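Thiamin pyrophosphokinase (Geobacillus thermodenitrificans, PDB 3K94) probably catalyses the ATP-dependent transfer of pyrophosphate to thiamin, yielding thiamin diphosphate. Local coordinates at residues R11-P15 against I126-Q130; Y141-Y145 against L190-G195; Y151-V157 against I203-S209. All coordinates share one frame; numbering follows the deposited sequence.

The three contacts pair segments distant in sequence. Contact 1 closes first along the chain, joining an early loop to strand 125-128; contacts 2 and 3 follow with alternating segments, strands 139-144 and 151-156 pairing with strands 194-199 and 204-209. Contacts 1 and 3 share the mixed ten-stranded sheet, their centres about 18 Å apart, and both touch the second subunit. Contact 2 belongs to a separate three-stranded antiparallel sheet, its centre about 14 Å from that of contact 3 and about 22 Å from that of contact 1. Val143 packs on Tyr154, Met206 and Arg208, and Arg208 NH2 probably hydrogen-bonds Met144 O, joining the two sheets.

Contact 1 (R11-P15 against I126-Q130); sequences RELLP and IVDRQ
Arg129 places CG between its backbone N and carbonyl carbon (chi1 58°) and then runs extended to NE, while Leu13 turns CG anti to its carbonyl carbon (chi1 -57°); these torsions lay the arginine along the 11-15 loop and bring Leu13 CD2 obliquely to the Arg129 guanidinium, 3.7 Å from Arg129 NE. The contact sets the loop after strand 4-6 against the end of strand 125-128, where an Asx turn (Gln130 N to Asp128 OD1) follows. Leu13 O accepts from Arg129 N at 2.8 Å, and Asp128 CB lies 3.4 Å from the same oxygen. The Asp128 carboxylate is held at both oxygens, OD2 by Thr102 and OD1 additionally by Asn131. Pro15 crosses Val127 at about a right angle, its CG 4.1 Å from Val127 CG1, and Tyr20 and Phe99 adjoin both residues. A glycine in place of Pro15 would probably leave a gap over Val127 CG1 and let the loop turn more freely. Glu12 O lies over one face of the Arg129 guanidinium, and a water joins the two, donating to Glu12 O at 3.0 Å and accepting from Arg129 NH1 at 2.7 Å.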
ATOM      1  N   ARG B  11       7.108 -13.701  -0.467  1.00 29.56           N
ATOM      2  CA  ARG B  11       6.852 -14.678   0.593  1.00 28.43           C
ATOM      3  C   ARG B  11       7.376 -14.265   1.948  1.00 28.29           C
ATOM      4  O   ARG B  11       6.885 -14.720   2.969  1.00 29.40           O
ATOM      5  CB  ARG B  11       7.402 -16.055   0.202  1.00 26.10           C
ATOM      6  CG  ARG B  11       6.551 -16.678  -0.883  1.00 30.88           C
ATOM      7  CD  ARG B  11       7.020 -18.043  -1.344  1.00 32.93           C
ATOM      8  NE  ARG B  11       6.022 -18.609  -2.251  1.00 35.99           N
ATOM      9  CZ  ARG B  11       6.259 -19.577  -3.130  1.00 39.67           C
ATOM     10  NH1 ARG B  11       7.472 -20.112  -3.234  1.00 31.09           N
ATOM     11  NH2 ARG B  11       5.277 -20.010  -3.906  1.00 42.96           N
ATOM     12  N   GLU B  12       8.382 -13.405   1.959  1.00 23.55           N
ATOM     13  CA  GLU B  12       8.942 -12.957   3.222  1.00 26.24           C
ATOM     14  C   GLU B  12       7.958 -12.041   3.970  1.00 23.20           C
ATOM     15  O   GLU B  12       8.120 -11.794   5.162  1.00 25.99           O
ATOM     16  CB  GLU B  12      10.300 -12.265   3.004  1.00 35.89           C
ATOM     17  CG  GLU B  12      10.239 -10.874   2.373  1.00 36.56           C
ATOM     18  CD  GLU B  12      10.142 -10.882   0.847  1.00 40.61           C
ATOM     19  OE1 GLU B  12       9.965 -11.966   0.228  1.00 33.20           O
ATOM     20  OE2 GLU B  12      10.250  -9.775   0.262  1.00 45.48           O
ATOM     21  N   LEU B  13       6.929 -11.565   3.275  1.00 17.85           N
ATOM     22  CA  LEU B  13       5.905 -10.729   3.897  1.00 21.17           C
ATOM     23  C   LEU B  13       4.810 -11.520   4.625  1.00 23.70           C
ATOM     24  O   LEU B  13       4.038 -10.953   5.401  1.00 21.96           O
ATOM     25  CB  LEU B  13       5.279  -9.788   2.861  1.00 18.87           C
ATOM     26  CG  LEU B  13       6.229  -8.865   2.107  1.00 23.57           C
ATOM     27  CD1 LEU B  13       5.443  -7.917   1.220  1.00 24.20           C
ATOM     28  CD2 LEU B  13       7.142  -8.083   3.081  1.00 22.27           C
ATOM     29  N   LEU B  14       4.730 -12.822   4.370  1.00 22.39           N
ATOM     30  CA  LEU B  14       3.699 -13.651   5.012  1.00 24.37           C
ATOM     31  C   LEU B  14       3.958 -13.807   6.506  1.00 26.24           C
ATOM     32  O   LEU B  14       5.094 -13.966   6.916  1.00 27.48           O
ATOM     33  CB  LEU B  14       3.672 -15.056   4.399  1.00 22.16           C
ATOM     34  CG  LEU B  14       3.393 -15.232   2.906  1.00 33.14           C
ATOM     35  CD1 LEU B  14       3.596 -16.692   2.512  1.00 38.40           C
ATOM     36  CD2 LEU B  14       2.003 -14.773   2.542  1.00 26.98           C
ATOM     37  N   PRO B  15       2.895 -13.781   7.324  1.00 26.02           N
ATOM     38  CA  PRO B  15       3.093 -14.253   8.700  1.00 24.04           C
ATOM     39  C   PRO B  15       3.337 -15.761   8.690  1.00 24.63           C
ATOM     40  O   PRO B  15       3.182 -16.407   7.643  1.00 23.39           O
ATOM     41  CB  PRO B  15       1.745 -13.987   9.380  1.00 23.91           C
ATOM     42  CG  PRO B  15       0.817 -13.453   8.338  1.00 25.42           C
ATOM     43  CD  PRO B  15       1.476 -13.571   6.990  1.00 25.82           C
ATOM     44  N   ILE B 126      -7.043  -7.721   5.031  1.00 19.98           N
ATOM     45  CA  ILE B 126      -5.761  -8.014   4.414  1.00 15.34           C
ATOM     46  C   ILE B 126      -4.725  -8.120   5.532  1.00 19.18           C
ATOM     47  O   ILE B 126      -4.621  -7.229   6.396  1.00 20.61           O
ATOM     48  CB  ILE B 126      -5.359  -6.909   3.413  1.00 20.57           C
ATOM     49  CG1 ILE B 126      -6.254  -6.982   2.170  1.00 21.26           C
ATOM     50  CG2 ILE B 126      -3.887  -7.035   3.043  1.00 20.56           C
ATOM     51  CD1 ILE B 126      -6.032  -5.843   1.170  1.00 20.84           C
ATOM     52  N   VAL B 127      -3.954  -9.196   5.529  1.00 18.11           N
ATOM     53  CA  VAL B 127      -2.997  -9.433   6.601  1.00 17.24           C
ATOM     54  C   VAL B 127      -1.610  -9.762   6.078  1.00 20.11           C
ATOM     55  O   VAL B 127      -1.460 -10.596   5.179  1.00 23.62           O
ATOM     56  CB  VAL B 127      -3.432 -10.645   7.445  1.00 21.09           C
ATOM     57  CG1 VAL B 127      -2.429 -10.882   8.584  1.00 14.81           C
ATOM     58  CG2 VAL B 127      -4.864 -10.458   7.944  1.00 18.42           C
ATOM     59  N   ASP B 128      -0.595  -9.102   6.628  1.00 19.66           N
ATOM     60  CA  ASP B 128       0.787  -9.523   6.394  1.00 18.24           C
ATOM     61  C   ASP B 128       1.581  -9.518   7.703  1.00 20.26           C
ATOM     62  O   ASP B 128       1.011  -9.304   8.768  1.00 18.38           O
ATOM     63  CB  ASP B 128       1.453  -8.780   5.208  1.00 17.98           C
ATOM     64  CG  ASP B 128       1.887  -7.340   5.540  1.00 22.18           C
ATOM     65  OD1 ASP B 128       1.841  -6.927   6.716  1.00 22.48           O
ATOM     66  OD2 ASP B 128       2.292  -6.624   4.593  1.00 23.04           O
ATOM     67  N   ARG B 129       2.874  -9.797   7.650  1.00 22.09           N
ATOM     68  CA  ARG B 129       3.631  -9.914   8.900  1.00 26.49           C
ATOM     69  C   ARG B 129       3.549  -8.685   9.804  1.00 27.25           C
ATOM     70  O   ARG B 129       3.883  -8.776  10.981  1.00 27.70           O
ATOM     71  CB  ARG B 129       5.103 -10.219   8.621  1.00 26.93           C
ATOM     72  CG  ARG B 129       5.781  -9.174   7.763  1.00 28.68           C
ATOM     73  CD  ARG B 129       7.228  -9.530   7.495  1.00 32.01           C
ATOM     74  NE  ARG B 129       7.883  -8.494   6.704  1.00 35.89           N
ATOM     75  CZ  ARG B 129       9.180  -8.480   6.447  1.00 32.70           C
ATOM     76  NH1 ARG B 129       9.948  -9.448   6.922  1.00 33.74           N
ATOM     77  NH2 ARG B 129       9.705  -7.504   5.726  1.00 28.99           N
ATOM     78  N   GLN B 130       3.109  -7.545   9.268  1.00 24.92           N
ATOM     79  CA  GLN B 130       3.202  -6.278   9.996  1.00 25.32           C
ATOM     80  C   GLN B 130       1.912  -5.473  10.036  1.00 24.96           C
ATOM     81  O   GLN B 130       1.888  -4.369  10.616  1.00 21.59           O
ATOM     82  CB  GLN B 130       4.248  -5.365   9.334  1.00 28.05           C
ATOM     83  CG  GLN B 130       5.643  -5.568   9.779  1.00 31.28           C
ATOM     84  CD  GLN B 130       6.581  -4.545   9.151  1.00 31.40           C
ATOM     85  OE1 GLN B 130       7.135  -4.779   8.081  1.00 32.24           O
ATOM     86  NE2 GLN B 130       6.757  -3.405   9.817  1.00 25.70           N
TER
HETATM   87  O   HOH W   1       9.582 -12.024   7.758  1.00 48.47           O

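Contact 2 (Y141-Y145 against L190-G195); sequences YTVMY and LIQSSG
Leu190 and Val143 meet beneath an antiparallel strand pair, where the end of strand 139-144 runs beside the start of strand 194-199. Strand 139-144 is an outer member of a three-stranded sheet in the region assigned to vitamin B1 binding, and the turn 190-193 leads into its central strand. The side chain of Leu190 seats the turn under the earlier strand, 139-144. Its CB is directed toward 141-145, and CG stands anti to the backbone N (chi1 -176°), carrying the branch in under the pairing. At CG the side chain divides (chi2 66°). CD1 goes to its own segment, 3.9 Å from Gly195 CA, on the side where a CB on that residue would collide with it; the glycine makes room for the leucine. CD2 goes across to the neighbouring strand, resting 3.4 Å from Tyr145 N and 3.6 Å from Met144 C. The same methyl group also meets Val143 CG1 at 3.9 Å, the valine and leucine sliding past each other in opposite directions.

Above this apolar floor the backbones are bonded reciprocally. Val143 N donates to Gly195 O at 2.8 Å and Gly195 N returns a bond to Val143 O, which makes Val143 and Gly195 a hydrogen-bonded pair. Beyond the next, non-hydrogen-bonded pair, Tyr145 N donates to Ser193 O at 3.0 Å, so the pairing continues into the turn.

Met144 and Ser194 share the other face of the sheet, at the protein surface. Met144, a selenomethionine here, is bent at both chi2 and chi3, folding its terminal methyl back over the partner strand until CE stops 3.6 Å from Ser194 CB.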
ATOM      1  N   TYR B 141     -17.748  -0.468  15.851  1.00 19.88           N
ATOM      2  CA  TYR B 141     -16.882  -1.626  15.697  1.00 20.46           C
ATOM      3  C   TYR B 141     -15.989  -1.747  16.898  1.00 22.48           C
ATOM      4  O   TYR B 141     -15.609  -0.741  17.488  1.00 27.97           O
ATOM      5  CB  TYR B 141     -16.033  -1.479  14.430  1.00 23.70           C
ATOM      6  CG  TYR B 141     -16.865  -1.370  13.176  1.00 24.35           C
ATOM      7  CD1 TYR B 141     -17.333  -2.518  12.534  1.00 29.22           C
ATOM      8  CD2 TYR B 141     -17.204  -0.128  12.644  1.00 21.92           C
ATOM      9  CE1 TYR B 141     -18.109  -2.430  11.394  1.00 28.69           C
ATOM     10  CE2 TYR B 141     -17.979  -0.027  11.500  1.00 22.91           C
ATOM     11  CZ  TYR B 141     -18.432  -1.184  10.886  1.00 26.51           C
ATOM     12  OH  TYR B 141     -19.201  -1.102   9.749  1.00 27.45           O
ATOM     13  N   THR B 142     -15.637  -2.972  17.262  1.00 23.90           N
ATOM     14  CA  THR B 142     -14.720  -3.178  18.373  1.00 29.58           C
ATOM     15  C   THR B 142     -13.288  -3.242  17.891  1.00 29.54           C
ATOM     16  O   THR B 142     -13.016  -3.532  16.722  1.00 27.23           O
ATOM     17  CB  THR B 142     -15.012  -4.491  19.148  1.00 28.77           C
ATOM     18  OG1 THR B 142     -14.836  -5.608  18.269  1.00 28.66           O
ATOM     19  CG2 THR B 142     -16.426  -4.491  19.696  1.00 26.31           C
ATOM     20  N   VAL B 143     -12.376  -2.972  18.814  1.00 23.30           N
ATOM     21  CA  VAL B 143     -10.962  -3.148  18.587  1.00 22.26           C
ATOM     22  C   VAL B 143     -10.470  -3.796  19.874  1.00 24.82           C
ATOM     23  O   VAL B 143     -10.708  -3.272  20.956  1.00 30.62           O
ATOM     24  CB  VAL B 143     -10.278  -1.769  18.376  1.00 33.39           C
ATOM     25  CG1 VAL B 143      -8.779  -1.913  18.280  1.00 32.95           C
ATOM     26  CG2 VAL B 143     -10.831  -1.089  17.140  1.00 32.95           C
HETATM   27  N   MSE B 144      -9.803  -4.939  19.774  1.00 23.97           N
HETATM   28  CA  MSE B 144      -9.368  -5.651  20.968  1.00 26.99           C
HETATM   29  C   MSE B 144      -7.862  -5.600  21.079  1.00 26.82           C
HETATM   30  O   MSE B 144      -7.165  -5.657  20.073  1.00 30.93           O
HETATM   31  CB  MSE B 144      -9.833  -7.116  20.937  1.00 29.13           C
HETATM   32  CG  MSE B 144     -11.306  -7.304  20.574  1.00 33.95           C
HETATM   33 SE   MSE B 144     -12.564  -6.450  21.822  0.78 42.64          SE
HETATM   34  CE  MSE B 144     -12.008  -7.353  23.449  1.00 51.20           C
ATOM     35  N   TYR B 145      -7.353  -5.494  22.303  1.00 27.46           N
ATOM     36  CA  TYR B 145      -5.913  -5.498  22.489  1.00 32.21           C
ATOM     37  C   TYR B 145      -5.307  -6.670  21.729  1.00 33.22           C
ATOM     38  O   TYR B 145      -5.821  -7.783  21.783  1.00 26.65           O
ATOM     39  CB  TYR B 145      -5.513  -5.582  23.958  1.00 36.62           C
ATOM     40  CG  TYR B 145      -4.029  -5.783  24.091  1.00 39.16           C
ATOM     41  CD1 TYR B 145      -3.159  -4.722  23.919  1.00 36.71           C
ATOM     42  CD2 TYR B 145      -3.490  -7.042  24.338  1.00 44.16           C
ATOM     43  CE1 TYR B 145      -1.796  -4.890  24.015  1.00 43.26           C
ATOM     44  CE2 TYR B 145      -2.112  -7.224  24.433  1.00 44.80           C
ATOM     45  CZ  TYR B 145      -1.275  -6.137  24.271  1.00 46.47           C
ATOM     46  OH  TYR B 145       0.092  -6.283  24.362  1.00 50.80           O
ATOM     47  N   LEU B 190      -4.430   1.890  20.945  1.00 21.77           N
ATOM     48  CA  LEU B 190      -5.396   1.351  21.876  1.00 24.87           C
ATOM     49  C   LEU B 190      -4.709   1.292  23.241  1.00 28.66           C
ATOM     50  O   LEU B 190      -3.684   0.632  23.392  1.00 31.66           O
ATOM     51  CB  LEU B 190      -5.874  -0.034  21.429  1.00 22.55           C
ATOM     52  CG  LEU B 190      -6.980  -0.659  22.286  1.00 24.53           C
ATOM     53  CD1 LEU B 190      -8.249   0.166  22.163  1.00 22.22           C
ATOM     54  CD2 LEU B 190      -7.242  -2.132  21.902  1.00 23.28           C
ATOM     55  N   ILE B 191      -5.247   2.003  24.224  1.00 24.49           N
ATOM     56  CA  ILE B 191      -4.638   2.000  25.546  1.00 29.13           C
ATOM     57  C   ILE B 191      -5.325   0.966  26.447  1.00 30.43           C
ATOM     58  O   ILE B 191      -4.674   0.237  27.194  1.00 30.92           O
ATOM     59  CB  ILE B 191      -4.688   3.396  26.208  1.00 31.99           C
ATOM     60  CG1 ILE B 191      -3.768   4.368  25.473  1.00 31.13           C
ATOM     61  CG2 ILE B 191      -4.241   3.305  27.650  1.00 31.89           C
ATOM     62  CD1 ILE B 191      -2.312   3.900  25.439  1.00 27.47           C
ATOM     63  N   GLN B 192      -6.645   0.901  26.378  1.00 27.19           N
ATOM     64  CA  GLN B 192      -7.365  -0.034  27.232  1.00 26.41           C
ATOM     65  C   GLN B 192      -7.333  -1.454  26.657  1.00 32.40           C
ATOM     66  O   GLN B 192      -6.751  -1.703  25.597  1.00 30.51           O
ATOM     67  CB  GLN B 192      -8.798   0.432  27.461  1.00 26.64           C
ATOM     68  CG  GLN B 192      -8.924   1.826  28.093  1.00 38.36           C
ATOM     69  CD  GLN B 192      -8.423   1.870  29.524  1.00 51.84           C
ATOM     70  OE1 GLN B 192      -8.149   0.833  30.127  1.00 58.62           O
ATOM     71  NE2 GLN B 192      -8.296   3.075  30.075  1.00 58.22           N
ATOM     72  N   SER B 193      -7.956  -2.377  27.382  1.00 30.23           N
ATOM     73  CA  SER B 193      -8.005  -3.772  27.006  1.00 30.64           C
ATOM     74  C   SER B 193      -8.798  -3.904  25.711  1.00 27.33           C
ATOM     75  O   SER B 193      -8.618  -4.845  24.940  1.00 25.40           O
ATOM     76  CB  SER B 193      -8.702  -4.556  28.121  1.00 38.00           C
ATOM     77  OG  SER B 193      -8.361  -5.924  28.089  1.00 47.38           O
ATOM     78  N   SER B 194      -9.694  -2.954  25.488  1.00 22.96           N
ATOM     79  CA  SER B 194     -10.543  -2.987  24.315  1.00 22.70           C
ATOM     80  C   SER B 194     -11.095  -1.611  24.088  1.00 25.07           C
ATOM     81  O   SER B 194     -11.059  -0.767  24.991  1.00 27.85           O
ATOM     82  CB  SER B 194     -11.710  -3.969  24.522  1.00 29.09           C
ATOM     83  OG  SER B 194     -12.685  -3.404  25.391  1.00 25.20           O
ATOM     84  N   GLY B 195     -11.617  -1.378  22.890  1.00 25.26           N
ATOM     85  CA  GLY B 195     -12.157  -0.074  22.555  1.00 26.92           C
ATOM     86  C   GLY B 195     -13.101  -0.166  21.379  1.00 23.26           C
ATOM     87  O   GLY B 195     -13.334  -1.252  20.854  1.00 25.89           O
TER

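Contact 3 (Y151-V157 against I203-S209); sequences YVSYIPV and ILMMIRS
Ile155 and Met205 form the close-packed part of this contact. Lying side by side and pointing the same way, they meet where Met205, a selenomethionine in this structure, runs extended as far as SE and then bends at chi3 (47°) to lay CE against the isoleucine. That methyl carbon is 3.3 Å from Ile155 CB and 3.4 Å from Ile155 CD1, both tighter than ordinary van der Waals contact. Phe110 of the second subunit packs on Ile155 from outside the pair.

On the opposite face, with Leu204 and Met206, Tyr154 is also well enclosed. Leu204 CD2 comes obliquely to its ring, 3.6 Å from Tyr154 CD1, and Met206, extended as far as SE, runs alongside it in a Met-aromatic contact, SE lying 4.7 Å from the ring centroid and 55° off the normal. Tyr154 OH is buried here without a hydrogen-bonding partner in the model; Met206 SE is 3.5 Å away. Phe164 meets the same ring edge-to-face.

These side chains sit on an antiparallel strand pair of the large mixed sheet, 151-156 against 204-209, with an angle of 158° between the strand directions. Hydrogen-bonded pairs alternate with non-hydrogen-bonded ones, and at the far end Val157 N adds a bond to Ile203 O at 2.8 Å.

Toward Tyr151 the packing gives way to a more polar region bridged by one water. It donates to Ile207 O and to Ser209 OG, 2.8 Å from each, and also hydrogen-bonds Ser153 OG. Ile207 O thus takes two donors, the water and Ser153 N. Ser209 OG has a further partner in Asp107 of the second subunit. Tyr151 is partly exposed; its ring makes a cation-pi contact with Arg105 of that subunit, and its OH bonds Asp211 OD1.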
ATOM      1  N   TYR B 151       0.270   0.018  16.630  1.00 24.82           N
ATOM      2  CA  TYR B 151      -0.218   1.239  16.017  1.00 24.24           C
ATOM      3  C   TYR B 151      -1.581   1.055  15.366  1.00 27.15           C
ATOM      4  O   TYR B 151      -1.881  -0.015  14.834  1.00 27.33           O
ATOM      5  CB  TYR B 151       0.794   1.731  15.000  1.00 28.17           C
ATOM      6  CG  TYR B 151       2.228   1.583  15.473  1.00 32.47           C
ATOM      7  CD1 TYR B 151       2.714   2.319  16.554  1.00 30.76           C
ATOM      8  CD2 TYR B 151       3.095   0.712  14.836  1.00 33.36           C
ATOM      9  CE1 TYR B 151       4.036   2.179  16.985  1.00 31.25           C
ATOM     10  CE2 TYR B 151       4.409   0.572  15.252  1.00 34.23           C
ATOM     11  CZ  TYR B 151       4.874   1.304  16.320  1.00 31.91           C
ATOM     12  OH  TYR B 151       6.178   1.137  16.716  1.00 33.83           O
ATOM     13  N   VAL B 152      -2.402   2.099  15.426  1.00 24.69           N
ATOM     14  CA  VAL B 152      -3.688   2.123  14.741  1.00 24.47           C
ATOM     15  C   VAL B 152      -3.800   3.407  13.924  1.00 23.74           C
ATOM     16  O   VAL B 152      -3.504   4.498  14.416  1.00 27.96           O
ATOM     17  CB  VAL B 152      -4.876   2.028  15.727  1.00 26.65           C
ATOM     18  CG1 VAL B 152      -6.204   1.909  14.970  1.00 25.35           C
ATOM     19  CG2 VAL B 152      -4.697   0.842  16.659  1.00 29.48           C
ATOM     20  N   SER B 153      -4.219   3.284  12.671  1.00 21.23           N
ATOM     21  CA  SER B 153      -4.414   4.460  11.833  1.00 23.65           C
ATOM     22  C   SER B 153      -5.771   4.394  11.166  1.00 23.37           C
ATOM     23  O   SER B 153      -6.224   3.315  10.753  1.00 21.11           O
ATOM     24  CB  SER B 153      -3.318   4.572  10.773  1.00 22.16           C
ATOM     25  OG  SER B 153      -2.048   4.451  11.373  1.00 24.44           O
ATOM     26  N   TYR B 154      -6.427   5.546  11.090  1.00 19.61           N
ATOM     27  CA  TYR B 154      -7.695   5.657  10.394  1.00 21.43           C
ATOM     28  C   TYR B 154      -7.544   6.613   9.233  1.00 24.86           C
ATOM     29  O   TYR B 154      -7.017   7.723   9.395  1.00 22.07           O
ATOM     30  CB  TYR B 154      -8.792   6.146  11.334  1.00 21.61           C
ATOM     31  CG  TYR B 154      -9.106   5.146  12.410  1.00 20.74           C
ATOM     32  CD1 TYR B 154      -9.897   4.042  12.140  1.00 16.32           C
ATOM     33  CD2 TYR B 154      -8.601   5.297  13.698  1.00 18.19           C
ATOM     34  CE1 TYR B 154     -10.180   3.115  13.120  1.00 18.71           C
ATOM     35  CE2 TYR B 154      -8.883   4.384  14.681  1.00 21.63           C
ATOM     36  CZ  TYR B 154      -9.668   3.287  14.389  1.00 21.17           C
ATOM     37  OH  TYR B 154      -9.949   2.360  15.368  1.00 23.39           O
ATOM     38  N   ILE B 155      -7.996   6.166   8.067  1.00 21.63           N
ATOM     39  CA  ILE B 155      -7.959   6.970   6.860  1.00 22.32           C
ATOM     40  C   ILE B 155      -9.325   6.978   6.196  1.00 26.22           C
ATOM     41  O   ILE B 155      -9.882   5.919   5.919  1.00 28.50           O
ATOM     42  CB  ILE B 155      -6.913   6.444   5.875  1.00 23.22           C
ATOM     43  CG1 ILE B 155      -5.530   6.516   6.507  1.00 24.40           C
ATOM     44  CG2 ILE B 155      -6.938   7.253   4.578  1.00 23.79           C
ATOM     45  CD1 ILE B 155      -4.430   5.930   5.649  1.00 28.28           C
ATOM     46  N   PRO B 156      -9.880   8.175   5.947  1.00 27.32           N
ATOM     47  CA  PRO B 156     -11.177   8.286   5.273  1.00 29.92           C
ATOM     48  C   PRO B 156     -11.060   7.873   3.805  1.00 28.51           C
ATOM     49  O   PRO B 156     -10.151   8.315   3.122  1.00 26.92           O
ATOM     50  CB  PRO B 156     -11.479   9.783   5.355  1.00 32.40           C
ATOM     51  CG  PRO B 156     -10.137  10.418   5.342  1.00 32.05           C
ATOM     52  CD  PRO B 156      -9.248   9.492   6.140  1.00 32.26           C
ATOM     53  N   VAL B 157     -11.958   7.017   3.339  1.00 26.44           N
ATOM     54  CA  VAL B 157     -11.984   6.615   1.942  1.00 24.11           C
ATOM     55  C   VAL B 157     -12.959   7.506   1.172  1.00 27.95           C
ATOM     56  O   VAL B 157     -12.665   7.977   0.070  1.00 33.41           O
ATOM     57  CB  VAL B 157     -12.392   5.131   1.799  1.00 28.50           C
ATOM     58  CG1 VAL B 157     -12.620   4.777   0.347  1.00 33.22           C
ATOM     59  CG2 VAL B 157     -11.329   4.228   2.414  1.00 27.50           C
ATOM     60  N   ILE B 203     -17.101   6.118   4.505  1.00 27.56           N
ATOM     61  CA  ILE B 203     -16.364   4.868   4.390  1.00 24.47           C
ATOM     62  C   ILE B 203     -14.959   5.060   4.928  1.00 24.87           C
ATOM     63  O   ILE B 203     -14.248   5.968   4.505  1.00 27.58           O
ATOM     64  CB  ILE B 203     -16.251   4.403   2.931  1.00 24.92           C
ATOM     65  CG1 ILE B 203     -17.629   4.344   2.271  1.00 22.19           C
ATOM     66  CG2 ILE B 203     -15.561   3.036   2.849  1.00 23.55           C
ATOM     67  CD1 ILE B 203     -17.577   3.795   0.870  1.00 26.00           C
ATOM     68  N   LEU B 204     -14.540   4.195   5.840  1.00 18.88           N
ATOM     69  CA  LEU B 204     -13.317   4.448   6.590  1.00 21.92           C
ATOM     70  C   LEU B 204     -12.373   3.259   6.592  1.00 25.75           C
ATOM     71  O   LEU B 204     -12.795   2.115   6.795  1.00 25.41           O
ATOM     72  CB  LEU B 204     -13.663   4.812   8.031  1.00 23.95           C
ATOM     73  CG  LEU B 204     -12.511   5.200   8.949  1.00 24.86           C
ATOM     74  CD1 LEU B 204     -12.092   6.632   8.646  1.00 21.43           C
ATOM     75  CD2 LEU B 204     -12.919   5.069  10.407  1.00 23.06           C
HETATM   76  N   MSE B 205     -11.091   3.534   6.386  1.00 21.56           N
HETATM   77  CA  MSE B 205     -10.084   2.489   6.415  1.00 22.91           C
HETATM   78  C   MSE B 205      -9.369   2.452   7.751  1.00 23.68           C
HETATM   79  O   MSE B 205      -8.955   3.487   8.263  1.00 21.75           O
HETATM   80  CB  MSE B 205      -9.069   2.700   5.287  1.00 23.82           C
HETATM   81  CG  MSE B 205      -7.931   1.702   5.311  1.00 25.75           C
HETATM   82 SE   MSE B 205      -6.659   1.900   3.815  1.00 39.97          SE
HETATM   83  CE  MSE B 205      -6.379   3.822   3.884  1.00138.37           C
HETATM   84  N   MSE B 206      -9.224   1.259   8.322  1.00 24.48           N
HETATM   85  CA  MSE B 206      -8.370   1.102   9.494  1.00 21.64           C
HETATM   86  C   MSE B 206      -7.154   0.239   9.201  1.00 21.53           C
HETATM   87  O   MSE B 206      -7.273  -0.826   8.613  1.00 19.18           O
HETATM   88  CB  MSE B 206      -9.124   0.510  10.686  1.00 18.07           C
HETATM   89  CG  MSE B 206      -8.206   0.298  11.901  1.00 20.17           C
HETATM   90 SE   MSE B 206      -9.080  -0.427  13.521  1.00 34.66          SE
HETATM   91  CE  MSE B 206      -9.870  -2.067  12.770  1.00 18.56           C
ATOM     92  N   ILE B 207      -5.982   0.708   9.611  1.00 22.06           N
ATOM     93  CA  ILE B 207      -4.794  -0.126   9.572  1.00 19.59           C
ATOM     94  C   ILE B 207      -4.198  -0.259  10.968  1.00 17.96           C
ATOM     95  O   ILE B 207      -3.919   0.739  11.626  1.00 20.41           O
ATOM     96  CB  ILE B 207      -3.744   0.421   8.592  1.00 18.07           C
ATOM     97  CG1 ILE B 207      -4.301   0.415   7.165  1.00 18.89           C
ATOM     98  CG2 ILE B 207      -2.467  -0.422   8.674  1.00 21.45           C
ATOM     99  CD1 ILE B 207      -3.519   1.298   6.181  1.00 22.03           C
ATOM    100  N   ARG B 208      -4.052  -1.497  11.430  1.00 21.82           N
ATOM    101  CA  ARG B 208      -3.341  -1.773  12.671  1.00 20.15           C
ATOM    102  C   ARG B 208      -2.025  -2.373  12.265  1.00 20.26           C
ATOM    103  O   ARG B 208      -1.981  -3.296  11.457  1.00 24.54           O
ATOM    104  CB  ARG B 208      -4.115  -2.745  13.574  1.00 23.77           C
ATOM    105  CG  ARG B 208      -5.498  -2.263  13.989  1.00 23.61           C
ATOM    106  CD  ARG B 208      -6.202  -3.291  14.880  1.00 25.36           C
ATOM    107  NE  ARG B 208      -5.641  -3.314  16.231  1.00 27.35           N
ATOM    108  CZ  ARG B 208      -6.075  -4.082  17.234  1.00 29.12           C
ATOM    109  NH1 ARG B 208      -7.096  -4.920  17.071  1.00 21.87           N
ATOM    110  NH2 ARG B 208      -5.471  -4.015  18.409  1.00 34.31           N
ATOM    111  N   SER B 209      -0.936  -1.848  12.797  1.00 19.09           N
ATOM    112  CA  SER B 209       0.356  -2.298  12.339  1.00 20.97           C
ATOM    113  C   SER B 209       1.359  -2.449  13.469  1.00 24.04           C
ATOM    114  O   SER B 209       1.089  -2.087  14.612  1.00 21.32           O
ATOM    115  CB  SER B 209       0.900  -1.339  11.275  1.00 20.24           C
ATOM    116  OG  SER B 209       0.974  -0.005  11.758  1.00 23.95           O
TER
HETATM  117  O   HOH W   2      -1.280   1.602  11.932  1.00 31.13           O